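Local coordinates for 450aa long hypothetical fmu protein (Pyrococcus horikoshii, PDB 2YXL) that probably methylates cytosine in RNA at carbon 5, as a member of the RsmB/NOP family of S-adenosylmethionine-dependent methyltransferases, and is seen here with bound sinefungin, at residues Ser188-Thr193 with Leu277-Lys282; Asn197-Ile202 with Val212-Arg217; Ile202-Glu207 with Ser233-Glu238. All blocks are in the same frame, centred on the assembly; numbering follows the deposited sequence.

Interaction 1. Residues Ser188-Thr193 with Leu277-Lys282; sequences SIRVNT and LAELMK
Glu279 sends its side chain out of helix 272-280 to meet Arg190, Asn192 and Thr193 at and just beyond the end of strand 186-191. CB starts the contact, 3.8 Å from Thr193 OG1, and CG runs on past the Asn192 side chain, with the chain extended so that the carboxylate reaches the end of the strand and the two residues after it. OE1 is gripped by Thr193 twice: Thr193 OG1 sits 2.5 Å from Glu279 OE1 on its anti lone pair, while Thr193 N donates to Glu279 OE1 over 2.7 Å from above the carboxylate, 56° out of its plane. Backbone and hydroxyl of one residue thus hold a single oxygen from different directions. The Asn192 side chain crosses that of Glu279 at a slant.

The contact bridges two domains, joining the first strand of the ferredoxin-like sheet to the helix that follows the glycine-rich loop of the class I methyltransferase fold, a loop predicted to bind S-adenosylmethionine. This helix closes in a Schellman motif, with Lys282 at positive phi.

OE2 takes the Arg190 side. The salt bridge runs from Arg190 NH2 to Glu279 OE2 at 2.5 Å, nearly along the C-O axis of the acceptor and in the guanidinium plane; Arg190 NE adds a weak bond of 3.0 Å to the same Glu279 OE2. Both partners are buried, which would probably strengthen the pull between their charges. A bend at chi3 (76°) turns this guanidinium edge to the oxygen, and the two flat groups are twisted by 46°. The third nitrogen of Arg190, NH1, bonds to Gln244 OE1 and weakly to the carbonyl of Gly272, a residue predicted to bind the cofactor, and the arginine side chain lies about 8 Å from sinefungin.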
loop_
_atom_site.group_PDB
_atom_site.type_symbol
_atom_site.label_atom_id
_atom_site.label_comp_id
_atom_site.label_asym_id
_atom_site.label_seq_id
_atom_site.Cartn_x
_atom_site.Cartn_y
_atom_site.Cartn_z
ATOM N N SER A 188 -1.146 -10.688 -1.943
ATOM C CA SER A 188 -0.657 -10.942 -3.286
ATOM C C SER A 188 0.867 -11.043 -3.304
ATOM O O SER A 188 1.560 -10.167 -2.785
ATOM C CB SER A 188 -1.144 -9.845 -4.228
ATOM O OG SER A 188 -0.790 -10.132 -5.568
ATOM N N ILE A 189 1.382 -12.121 -3.894
ATOM C CA ILE A 189 2.828 -12.361 -3.985
ATOM C C ILE A 189 3.254 -12.742 -5.404
ATOM O O ILE A 189 2.457 -13.279 -6.175
ATOM C CB ILE A 189 3.322 -13.459 -2.988
ATOM C CG1 ILE A 189 2.611 -14.800 -3.235
ATOM C CG2 ILE A 189 3.156 -13.001 -1.537
ATOM C CD1 ILE A 189 3.302 -15.999 -2.604
ATOM N N ARG A 190 4.509 -12.452 -5.745
ATOM C CA ARG A 190 5.076 -12.876 -7.022
ATOM C C ARG A 190 6.123 -13.959 -6.797
ATOM O O ARG A 190 6.917 -13.879 -5.856
ATOM C CB ARG A 190 5.690 -11.697 -7.782
ATOM C CG ARG A 190 5.836 -11.952 -9.279
ATOM C CD ARG A 190 6.625 -10.860 -9.998
ATOM N NE ARG A 190 8.062 -10.972 -9.761
ATOM C CZ ARG A 190 8.783 -10.120 -9.034
ATOM N NH1 ARG A 190 8.219 -9.056 -8.467
ATOM N NH2 ARG A 190 10.082 -10.327 -8.885
ATOM N N VAL A 191 6.110 -14.970 -7.663
ATOM C CA VAL A 191 7.088 -16.051 -7.620
ATOM C C VAL A 191 8.319 -15.669 -8.444
ATOM O O VAL A 191 8.206 -15.305 -9.618
ATOM C CB VAL A 191 6.477 -17.392 -8.121
ATOM C CG1 VAL A 191 7.552 -18.456 -8.327
ATOM C CG2 VAL A 191 5.424 -17.892 -7.145
ATOM N N ASN A 192 9.486 -15.745 -7.810
ATOM C CA ASN A 192 10.761 -15.450 -8.458
ATOM C C ASN A 192 11.185 -16.596 -9.377
ATOM O O ASN A 192 11.763 -17.589 -8.922
ATOM C CB ASN A 192 11.832 -15.160 -7.394
ATOM C CG ASN A 192 13.185 -14.773 -7.989
ATOM O OD1 ASN A 192 14.204 -14.830 -7.303
ATOM N ND2 ASN A 192 13.198 -14.374 -9.254
ATOM N N THR A 193 10.894 -16.441 -10.669
ATOM C CA THR A 193 11.184 -17.466 -11.681
ATOM C C THR A 193 12.676 -17.760 -11.809
ATOM O O THR A 193 13.073 -18.826 -12.277
ATOM C CB THR A 193 10.642 -17.074 -13.071
ATOM O OG1 THR A 193 11.150 -15.785 -13.442
ATOM C CG2 THR A 193 9.120 -17.044 -13.065
ATOM N N LEU A 277 11.947 -6.863 -13.316
ATOM C CA LEU A 277 12.623 -6.526 -14.572
ATOM C C LEU A 277 13.817 -7.447 -14.811
ATOM O O LEU A 277 14.055 -7.884 -15.939
ATOM C CB LEU A 277 13.079 -5.062 -14.578
ATOM C CG LEU A 277 12.057 -3.917 -14.554
ATOM C CD1 LEU A 277 12.747 -2.611 -14.187
ATOM C CD2 LEU A 277 11.315 -3.769 -15.877
ATOM N N ALA A 278 14.550 -7.747 -13.738
ATOM C CA ALA A 278 15.697 -8.654 -13.788
ATOM C C ALA A 278 15.316 -10.091 -14.170
ATOM O O ALA A 278 16.083 -10.776 -14.852
ATOM C CB ALA A 278 16.437 -8.634 -12.466
ATOM N N GLU A 279 14.139 -10.538 -13.726
ATOM C CA GLU A 279 13.607 -11.854 -14.091
ATOM C C GLU A 279 13.348 -11.939 -15.589
ATOM O O GLU A 279 13.701 -12.925 -16.232
ATOM C CB GLU A 279 12.299 -12.147 -13.352
ATOM C CG GLU A 279 12.430 -12.374 -11.858
ATOM C CD GLU A 279 11.158 -12.940 -11.242
ATOM O OE1 GLU A 279 10.629 -13.951 -11.759
ATOM O OE2 GLU A 279 10.693 -12.380 -10.231
ATOM N N LEU A 280 12.725 -10.893 -16.128
ATOM C CA LEU A 280 12.399 -10.814 -17.552
ATOM C C LEU A 280 13.640 -10.697 -18.433
ATOM O O LEU A 280 13.635 -11.135 -19.583
ATOM C CB LEU A 280 11.455 -9.641 -17.813
ATOM C CG LEU A 280 10.051 -9.767 -17.217
ATOM C CD1 LEU A 280 9.371 -8.414 -17.182
ATOM C CD2 LEU A 280 9.216 -10.786 -18.000
ATOM N N MET A 281 14.696 -10.102 -17.884
ATOM C CA MET A 281 15.982 -9.990 -18.570
ATOM C C MET A 281 16.829 -11.231 -18.309
ATOM O O MET A 281 17.971 -11.320 -18.767
ATOM C CB MET A 281 16.723 -8.732 -18.111
ATOM C CG MET A 281 16.043 -7.432 -18.511
ATOM S SD MET A 281 16.451 -6.042 -17.435
ATOM C CE MET A 281 18.117 -5.649 -17.977
ATOM N N LYS A 282 16.254 -12.178 -17.564
ATOM C CA LYS A 282 16.891 -13.457 -17.218
ATOM C C LYS A 282 18.300 -13.284 -16.638
ATOM O O LYS A 282 19.242 -13.979 -17.031
ATOM C CB LYS A 282 16.879 -14.429 -18.411
ATOM C CG LYS A 282 15.483 -14.708 -18.973
ATOM C CD LYS A 282 15.467 -15.921 -19.896
ATOM C CE LYS A 282 15.099 -17.187 -19.135
ATOM N NZ LYS A 282 15.094 -18.382 -20.026
#

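Interaction 2. Residues Asn197-Ile202 with Val212-Arg217; sequences NVEEVI and VVRSER
Arg214 NH2 and Glu199 OE1 form the salt bridge of this contact, a long one at 3.6 Å, with the carboxylate and guanidinium planes 57° apart. The CB of Glu199 points away from the strand, and a bend at chi2 (-61°) brings the carboxylate back to the arginine. The stronger polar hold on Arg214 lies elsewhere: its NE donates to Pro219 O, in the turn that leads to strand 221-225.

Val198 covers one face of the guanidinium. Its CG1 stands 3.4 Å from Arg214 NE, off-centre toward the rim of the group, and its CG2 is 3.6 Å from Arg214 NH1. The arginine is extended from CG to NE, which carries its flat end out from the strand to meet Val198 coming the opposite way. Its aliphatic part passes Ile202, whose CD1 lies 4.2 Å from Arg214 CD, and Ile202 CG1 packs on Val212 CG1 at 4.3 Å.

Helix 198-207 and strand 212-214 run nearly antiparallel, and the axes of these short segments approach to 10.6 Å. They are the helix and second strand of the first beta-alpha-beta unit of the ferredoxin-like fold, with strand 221-225 and strand 186-191 following strand 212-214 in the sheet. Asn197 holds the N-cap position; its backbone N donates to Glu200 OE2 over 3.1 Å. Val198 packs on the flat face of the guanidinium while the N-H rim is left for Pro219 O and Glu199, which would probably keep the charge paired near the protein surface.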
loop_
_atom_site.group_PDB
_atom_site.type_symbol
_atom_site.label_atom_id
_atom_site.label_comp_id
_atom_site.label_asym_id
_atom_site.label_seq_id
_atom_site.Cartn_x
_atom_site.Cartn_y
_atom_site.Cartn_z
ATOM N N ASN A 197 9.927 -22.208 -9.422
ATOM C CA ASN A 197 8.766 -22.220 -10.315
ATOM C C ASN A 197 7.446 -22.230 -9.540
ATOM O O ASN A 197 7.413 -22.599 -8.363
ATOM C CB ASN A 197 8.837 -23.370 -11.327
ATOM C CG ASN A 197 8.317 -24.675 -10.771
ATOM O OD1 ASN A 197 9.029 -25.393 -10.071
ATOM N ND2 ASN A 197 7.069 -24.999 -11.095
ATOM N N VAL A 198 6.369 -21.835 -10.216
ATOM C CA VAL A 198 5.071 -21.574 -9.581
ATOM C C VAL A 198 4.490 -22.764 -8.803
ATOM O O VAL A 198 4.182 -22.637 -7.612
ATOM C CB VAL A 198 4.035 -21.036 -10.602
ATOM C CG1 VAL A 198 2.729 -20.684 -9.906
ATOM C CG2 VAL A 198 4.586 -19.813 -11.323
ATOM N N GLU A 199 4.348 -23.908 -9.472
ATOM C CA GLU A 199 3.731 -25.093 -8.865
ATOM C C GLU A 199 4.476 -25.568 -7.617
ATOM O O GLU A 199 3.854 -25.963 -6.627
ATOM C CB GLU A 199 3.608 -26.235 -9.883
ATOM C CG GLU A 199 2.489 -26.059 -10.918
ATOM C CD GLU A 199 1.095 -25.985 -10.302
ATOM O OE1 GLU A 199 0.302 -25.123 -10.740
ATOM O OE2 GLU A 199 0.790 -26.779 -9.382
ATOM N N GLU A 200 5.805 -25.524 -7.677
ATOM C CA GLU A 200 6.667 -25.863 -6.547
ATOM C C GLU A 200 6.357 -24.973 -5.340
ATOM O O GLU A 200 6.267 -25.461 -4.209
ATOM C CB GLU A 200 8.137 -25.730 -6.964
ATOM C CG GLU A 200 9.159 -25.801 -5.834
ATOM C CD GLU A 200 10.410 -24.978 -6.121
ATOM O OE1 GLU A 200 11.479 -25.304 -5.561
ATOM O OE2 GLU A 200 10.327 -24.003 -6.902
ATOM N N VAL A 201 6.186 -23.675 -5.593
ATOM C CA VAL A 201 5.822 -22.708 -4.556
ATOM C C VAL A 201 4.410 -22.971 -4.022
ATOM O O VAL A 201 4.203 -23.012 -2.807
ATOM C CB VAL A 201 5.960 -21.244 -5.061
ATOM C CG1 VAL A 201 5.327 -20.260 -4.084
ATOM C CG2 VAL A 201 7.424 -20.893 -5.294
ATOM N N ILE A 202 3.452 -23.157 -4.932
ATOM C CA ILE A 202 2.070 -23.489 -4.563
ATOM C C ILE A 202 2.017 -24.710 -3.636
ATOM O O ILE A 202 1.349 -24.679 -2.599
ATOM C CB ILE A 202 1.173 -23.710 -5.816
ATOM C CG1 ILE A 202 0.947 -22.383 -6.551
ATOM C CG2 ILE A 202 -0.167 -24.354 -5.432
ATOM C CD1 ILE A 202 0.163 -22.509 -7.847
ATOM N N VAL A 212 -4.383 -20.942 -1.544
ATOM C CA VAL A 212 -3.700 -20.272 -2.653
ATOM C C VAL A 212 -4.573 -20.212 -3.911
ATOM O O VAL A 212 -5.172 -21.214 -4.310
ATOM C CB VAL A 212 -2.364 -20.979 -3.010
ATOM C CG1 VAL A 212 -1.511 -20.101 -3.920
ATOM C CG2 VAL A 212 -1.585 -21.352 -1.750
ATOM N N VAL A 213 -4.644 -19.031 -4.521
ATOM C CA VAL A 213 -5.314 -18.861 -5.813
ATOM C C VAL A 213 -4.395 -18.156 -6.817
ATOM O O VAL A 213 -3.916 -17.047 -6.580
ATOM C CB VAL A 213 -6.704 -18.154 -5.694
ATOM C CG1 VAL A 213 -6.621 -16.900 -4.845
ATOM C CG2 VAL A 213 -7.285 -17.833 -7.075
ATOM N N ARG A 214 -4.151 -18.837 -7.930
ATOM C CA ARG A 214 -3.257 -18.369 -8.970
ATOM C C ARG A 214 -3.949 -17.318 -9.839
ATOM O O ARG A 214 -5.114 -17.478 -10.206
ATOM C CB ARG A 214 -2.807 -19.560 -9.818
ATOM C CG ARG A 214 -1.596 -19.287 -10.673
ATOM C CD ARG A 214 -1.054 -20.549 -11.305
ATOM N NE ARG A 214 0.133 -20.230 -12.090
ATOM C CZ ARG A 214 0.791 -21.082 -12.867
ATOM N NH1 ARG A 214 1.860 -20.656 -13.526
ATOM N NH2 ARG A 214 0.393 -22.347 -12.986
ATOM N N SER A 215 -3.226 -16.241 -10.151
ATOM C CA SER A 215 -3.740 -15.175 -11.015
ATOM C C SER A 215 -3.898 -15.644 -12.455
ATOM O O SER A 215 -3.024 -16.321 -12.995
ATOM C CB SER A 215 -2.823 -13.952 -10.974
ATOM O OG SER A 215 -3.041 -13.101 -12.092
ATOM N N GLU A 216 -5.017 -15.268 -13.066
ATOM C CA GLU A 216 -5.305 -15.617 -14.451
ATOM C C GLU A 216 -4.650 -14.654 -15.432
ATOM O O GLU A 216 -4.498 -14.977 -16.613
ATOM C CB GLU A 216 -6.811 -15.656 -14.692
ATOM C CG GLU A 216 -7.530 -16.739 -13.906
ATOM C CD GLU A 216 -8.978 -16.911 -14.324
ATOM O OE1 GLU A 216 -9.700 -17.680 -13.650
ATOM O OE2 GLU A 216 -9.397 -16.289 -15.326
ATOM N N ARG A 217 -4.266 -13.478 -14.940
ATOM C CA ARG A 217 -3.695 -12.432 -15.784
ATOM C C ARG A 217 -2.174 -12.512 -15.835
ATOM O O ARG A 217 -1.572 -12.299 -16.887
ATOM C CB ARG A 217 -4.147 -11.048 -15.311
ATOM C CG ARG A 217 -5.651 -10.840 -15.391
ATOM C CD ARG A 217 -6.027 -9.384 -15.180
ATOM N NE ARG A 217 -7.471 -9.233 -15.046
ATOM C CZ ARG A 217 -8.106 -9.080 -13.890
ATOM N NH1 ARG A 217 -9.427 -8.961 -13.877
ATOM N NH2 ARG A 217 -7.427 -9.037 -12.748
#

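Interaction 3. Residues Ile202-Glu207 with Ser233-Glu238; sequences IGELEE and SSAFNE
Glu204 of helix 198-207 holds its carboxylate against Ser234 and Ala235 in the first turn of helix 234-237. Its CG lies opposite the backbone N (chi1 -166°) and the chain runs on extended, a shape that carries the carboxylate from one helix to the other.

One polar approach is close: Glu204 OE2 is 3.2 Å from Ala235 N, at the N-terminal end of the short helix where backbone N-H groups point outward, and the partial positive charge of that end would probably draw the carboxylate in. The neighbouring Glu238, with OE1 4.9 Å from Glu204 OE1, would probably oppose this. Lys240 may ease the like charges, since it touches the Glu204 side chain and makes a long, weak ion pair with Glu238.

The van der Waals part involves the same acid. Glu204 OE2 lies 3.5 Å from Ser234 CB and 3.6 Å from Ala235 CB, and Glu204 CD is 4.0 Å from that methyl. With an alanine in place of Glu204, the first turn of helix 234-237 would probably lose the negative charge facing its N-terminal end, and a gap would be likely to open over Ala235.

Within the short helix, Ser233 is the N-cap: its OG accepts from Phe236 N over 3.2 Å and also bonds to Tyr228 OH. Phe236 turns off to another side, where it meets Phe303 and Arg306 of helix 294-306 in the methyltransferase domain.

The longer helix, 198-207, after the first strand and the short 234-237 before the fourth make up the helical layer of the ferredoxin-like fold, and Glu204 reaches across between them.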
loop_
_atom_site.group_PDB
_atom_site.type_symbol
_atom_site.label_atom_id
_atom_site.label_comp_id
_atom_site.label_asym_id
_atom_site.label_seq_id
_atom_site.Cartn_x
_atom_site.Cartn_y
_atom_site.Cartn_z
ATOM N N ILE A 202 3.452 -23.157 -4.932
ATOM C CA ILE A 202 2.070 -23.489 -4.563
ATOM C C ILE A 202 2.017 -24.710 -3.636
ATOM O O ILE A 202 1.349 -24.679 -2.599
ATOM C CB ILE A 202 1.173 -23.710 -5.816
ATOM C CG1 ILE A 202 0.947 -22.383 -6.551
ATOM C CG2 ILE A 202 -0.167 -24.354 -5.432
ATOM C CD1 ILE A 202 0.163 -22.509 -7.847
ATOM N N GLY A 203 2.737 -25.768 -4.009
ATOM C CA GLY A 203 2.828 -26.985 -3.199
ATOM C C GLY A 203 3.393 -26.759 -1.806
ATOM O O GLY A 203 2.874 -27.298 -0.827
ATOM N N GLU A 204 4.455 -25.956 -1.723
ATOM C CA GLU A 204 5.092 -25.620 -0.447
ATOM C C GLU A 204 4.164 -24.790 0.446
ATOM O O GLU A 204 4.178 -24.941 1.670
ATOM C CB GLU A 204 6.413 -24.877 -0.682
ATOM C CG GLU A 204 7.313 -24.770 0.553
ATOM C CD GLU A 204 8.431 -23.747 0.394
ATOM O OE1 GLU A 204 9.046 -23.684 -0.693
ATOM O OE2 GLU A 204 8.702 -23.007 1.365
ATOM N N LEU A 205 3.365 -23.922 -0.173
ATOM C CA LEU A 205 2.366 -23.128 0.546
ATOM C C LEU A 205 1.190 -23.986 1.009
ATOM O O LEU A 205 0.718 -23.845 2.140
ATOM C CB LEU A 205 1.863 -21.967 -0.317
ATOM C CG LEU A 205 2.819 -20.806 -0.612
ATOM C CD1 LEU A 205 2.272 -19.961 -1.746
ATOM C CD2 LEU A 205 3.066 -19.956 0.630
ATOM N N GLU A 206 0.727 -24.876 0.132
ATOM C CA GLU A 206 -0.356 -25.802 0.464
ATOM C C GLU A 206 0.109 -26.919 1.404
ATOM O O GLU A 206 -0.713 -27.664 1.942
ATOM C CB GLU A 206 -0.997 -26.378 -0.803
ATOM C CG GLU A 206 -1.812 -25.355 -1.595
ATOM C CD GLU A 206 -2.500 -25.942 -2.818
ATOM O OE1 GLU A 206 -3.530 -25.374 -3.242
ATOM O OE2 GLU A 206 -2.021 -26.964 -3.359
ATOM N N GLU A 207 1.425 -27.022 1.598
ATOM C CA GLU A 207 2.002 -27.924 2.596
ATOM C C GLU A 207 1.703 -27.385 3.996
ATOM O O GLU A 207 1.501 -28.153 4.937
ATOM C CB GLU A 207 3.510 -28.071 2.391
ATOM C CG GLU A 207 4.045 -29.474 2.646
ATOM C CD GLU A 207 3.790 -30.427 1.485
ATOM O OE1 GLU A 207 3.713 -29.959 0.329
ATOM O OE2 GLU A 207 3.674 -31.647 1.730
ATOM N N SER A 233 8.957 -17.946 6.959
ATOM C CA SER A 233 8.694 -18.654 5.708
ATOM C C SER A 233 9.983 -19.090 5.020
ATOM O O SER A 233 10.903 -18.286 4.835
ATOM C CB SER A 233 7.876 -17.773 4.763
ATOM O OG SER A 233 7.903 -18.280 3.439
ATOM N N SER A 234 10.037 -20.364 4.637
ATOM C CA SER A 234 11.176 -20.912 3.905
ATOM C C SER A 234 11.267 -20.302 2.511
ATOM O O SER A 234 12.354 -19.949 2.053
ATOM C CB SER A 234 11.078 -22.438 3.811
ATOM O OG SER A 234 11.191 -23.038 5.089
ATOM N N ALA A 235 10.115 -20.170 1.855
ATOM C CA ALA A 235 10.033 -19.618 0.505
ATOM C C ALA A 235 10.525 -18.173 0.422
ATOM O O ALA A 235 11.187 -17.797 -0.545
ATOM C CB ALA A 235 8.610 -19.724 -0.026
ATOM N N PHE A 236 10.204 -17.374 1.438
ATOM C CA PHE A 236 10.603 -15.970 1.461
ATOM C C PHE A 236 12.090 -15.789 1.765
ATOM O O PHE A 236 12.765 -14.991 1.111
ATOM C CB PHE A 236 9.753 -15.167 2.451
ATOM C CG PHE A 236 10.045 -13.689 2.437
ATOM C CD1 PHE A 236 9.518 -12.871 1.440
ATOM C CD2 PHE A 236 10.857 -13.118 3.411
ATOM C CE1 PHE A 236 9.791 -11.506 1.415
ATOM C CE2 PHE A 236 11.137 -11.752 3.397
ATOM C CZ PHE A 236 10.601 -10.945 2.397
ATOM N N ASN A 237 12.589 -16.527 2.755
ATOM C CA ASN A 237 13.986 -16.416 3.185
ATOM C C ASN A 237 14.986 -17.008 2.190
ATOM O O ASN A 237 16.189 -16.751 2.280
ATOM C CB ASN A 237 14.175 -17.032 4.576
ATOM C CG ASN A 237 13.502 -16.220 5.677
ATOM O OD1 ASN A 237 13.475 -14.988 5.636
ATOM N ND2 ASN A 237 12.961 -16.915 6.673
ATOM N N GLU A 238 14.478 -17.798 1.247
ATOM C CA GLU A 238 15.283 -18.324 0.149
ATOM C C GLU A 238 15.135 -17.455 -1.101
ATOM O O GLU A 238 15.809 -17.682 -2.104
ATOM C CB GLU A 238 14.905 -19.777 -0.151
ATOM C CG GLU A 238 15.378 -20.771 0.907
ATOM C CD GLU A 238 14.666 -22.115 0.831
ATOM O OE1 GLU A 238 13.580 -22.195 0.214
ATOM O OE2 GLU A 238 15.193 -23.096 1.399
#

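From the N terminus, strand 186-191 leads through residues 188-193 into helix 198-207, where both other contacts begin. Interaction 2 closes first, at 212-217, giving a short loop around the end of the helix. Interaction 3 closes next, at 233-238; its segments alternate with those of interaction 2, so the two cross, and they share Ile202. Interaction 1 closes last, at 277-282, and encloses both. Interactions 2 and 3 join helix 198-207 to an edge strand and to the second helix within the ferredoxin-like domain, whereas interaction 1 ties that domain to the methyltransferase domain. Val191 packs on Val201, and Leu205 on both Ile189 and Val212, making the three neighbours.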